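Local coordinates for putative DNA-binding protein (Salmonella choleraesuis, PDB 2HX0) that probably binds DNA through a conserved PCC-type domain and holds magnesium ions, though its exact role remains undefined, at residues 37-41 with 42-46. The protein carries 2 engineered substitutions. Sequence-based numbering, arbitrary orientation.
Sequences AFVQQ and NQLRA. Engineered in segment 42-46: Arg45 (natural residue His).
Gln43 folds back on Gln40 because chi1 -68° puts CG beside the backbone N and the bend at chi2, -67°, brings NE2 back to Gln40 O, while Phe38, with CG anti to its backbone N (chi1 -164°), turns its ring toward Leu44. These residues form the C-terminal end of helix 31-42, which closes in a Schellman motif: Gln43 has a positive phi, and two backbone bonds return to the last turn. In one, Leu44 N donates to Val39 O at 3.0 Å, in the carbonyl plane and on a lone pair. The other is weak, Gln43 N to Gln40 O at 3.2 Å. A side-chain bond reinforces it: Gln43 NE2, 2.9 Å from Gln40 O, meets a lone pair of that oxygen in the carbonyl plane, and the oxygen lies close to the plane of the Gln43 amide. Gln40 O is thus gripped twice by one residue, through its backbone and its side chain. One residue earlier along the chain, the ordinary helical bond from Asn42 N to Phe38 O (3.1 Å) is kept.

The apolar side of the cap is built on Leu44, whose side chain returns toward the helix. Its CB meets Val39 CG1 at 4.2 Å, and its CD1 approaches the Phe38 ring obliquely, 4.3 Å from CD2. Tyr21 of strand 15-25 meets the same ring nearly at right angles, while Val39 packs on Leu87 in the loop between strands 75-86 and 89-97. Beyond the cap, the Glu124 carboxylate accepts two backbone hydrogen bonds: OE2 from the N of Arg45, an engineered residue, and OE1 from Ala46 N.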
# COMPACT_ATOMS: atom_id res chain seq x y z
N ALA A 37 -15.03 -6.47 -13.45
CA ALA A 37 -15.14 -6.29 -14.89
C ALA A 37 -13.75 -6.21 -15.51
O ALA A 37 -13.51 -6.77 -16.58
CB ALA A 37 -15.93 -5.03 -15.21
N PHE A 38 -12.84 -5.51 -14.84
CA PHE A 38 -11.48 -5.37 -15.35
C PHE A 38 -10.77 -6.73 -15.32
O PHE A 38 -10.02 -7.07 -16.23
CB PHE A 38 -10.70 -4.37 -14.50
CG PHE A 38 -9.44 -3.87 -15.14
CD1 PHE A 38 -9.50 -2.88 -16.12
CD2 PHE A 38 -8.21 -4.41 -14.79
CE1 PHE A 38 -8.33 -2.43 -16.75
CE2 PHE A 38 -7.03 -3.96 -15.41
CZ PHE A 38 -7.09 -2.97 -16.39
N VAL A 39 -11.00 -7.49 -14.26
CA VAL A 39 -10.40 -8.81 -14.14
C VAL A 39 -10.90 -9.71 -15.27
O VAL A 39 -10.12 -10.44 -15.88
CB VAL A 39 -10.74 -9.45 -12.79
CG1 VAL A 39 -10.46 -10.95 -12.83
CG2 VAL A 39 -9.91 -8.80 -11.70
N GLN A 40 -12.19 -9.64 -15.56
CA GLN A 40 -12.78 -10.45 -16.62
C GLN A 40 -12.28 -10.00 -17.99
O GLN A 40 -11.94 -10.82 -18.83
CB GLN A 40 -14.30 -10.36 -16.58
CG GLN A 40 -14.94 -11.23 -15.51
CD GLN A 40 -14.69 -12.71 -15.75
OE1 GLN A 40 -14.92 -13.22 -16.84
NE2 GLN A 40 -14.24 -13.41 -14.71
N GLN A 41 -12.23 -8.69 -18.20
CA GLN A 41 -11.78 -8.18 -19.49
C GLN A 41 -10.37 -8.63 -19.84
O GLN A 41 -10.07 -8.94 -21.00
CB GLN A 41 -11.83 -6.66 -19.52
CG GLN A 41 -11.18 -6.08 -20.77
CD GLN A 41 -11.39 -4.59 -20.93
OE1 GLN A 41 -10.85 -3.99 -21.86
NE2 GLN A 41 -12.17 -4.00 -20.03
N ASN A 42 -9.50 -8.68 -18.83
CA ASN A 42 -8.11 -9.06 -19.06
C ASN A 42 -7.77 -10.48 -18.61
O ASN A 42 -6.61 -10.88 -18.65
CB ASN A 42 -7.19 -8.06 -18.36
CG ASN A 42 -7.36 -6.65 -18.90
OD1 ASN A 42 -8.02 -5.81 -18.31
ND2 ASN A 42 -6.76 -6.41 -20.06
N GLN A 43 -8.79 -11.23 -18.20
CA GLN A 43 -8.62 -12.60 -17.74
C GLN A 43 -7.46 -12.72 -16.76
O GLN A 43 -6.60 -13.59 -16.89
CB GLN A 43 -8.39 -13.53 -18.94
CG GLN A 43 -9.62 -13.67 -19.83
CD GLN A 43 -10.75 -14.40 -19.14
OE1 GLN A 43 -10.66 -15.59 -18.85
NE2 GLN A 43 -11.83 -13.68 -18.86
N LEU A 44 -7.46 -11.85 -15.75
CA LEU A 44 -6.41 -11.87 -14.74
C LEU A 44 -6.59 -13.08 -13.82
O LEU A 44 -7.69 -13.32 -13.31
CB LEU A 44 -6.44 -10.57 -13.94
CG LEU A 44 -6.32 -9.29 -14.77
CD1 LEU A 44 -6.26 -8.08 -13.84
CD2 LEU A 44 -5.08 -9.35 -15.65
N ARG A 45 -5.51 -13.83 -13.61
CA ARG A 45 -5.57 -15.03 -12.77
C ARG A 45 -4.82 -14.93 -11.45
O ARG A 45 -4.97 -15.80 -10.59
CB ARG A 45 -5.03 -16.24 -13.54
CG ARG A 45 -5.71 -16.53 -14.88
CD ARG A 45 -7.20 -16.77 -14.72
NE ARG A 45 -7.50 -17.92 -13.87
CZ ARG A 45 -7.27 -19.19 -14.20
NH1 ARG A 45 -7.59 -20.16 -13.35
NH2 ARG A 45 -6.73 -19.49 -15.37
N ALA A 46 -4.01 -13.90 -11.27
CA ALA A 46 -3.25 -13.74 -10.02
C ALA A 46 -2.86 -12.27 -9.87
O ALA A 46 -1.71 -11.90 -10.09
CB ALA A 46 -2.01 -14.61 -10.06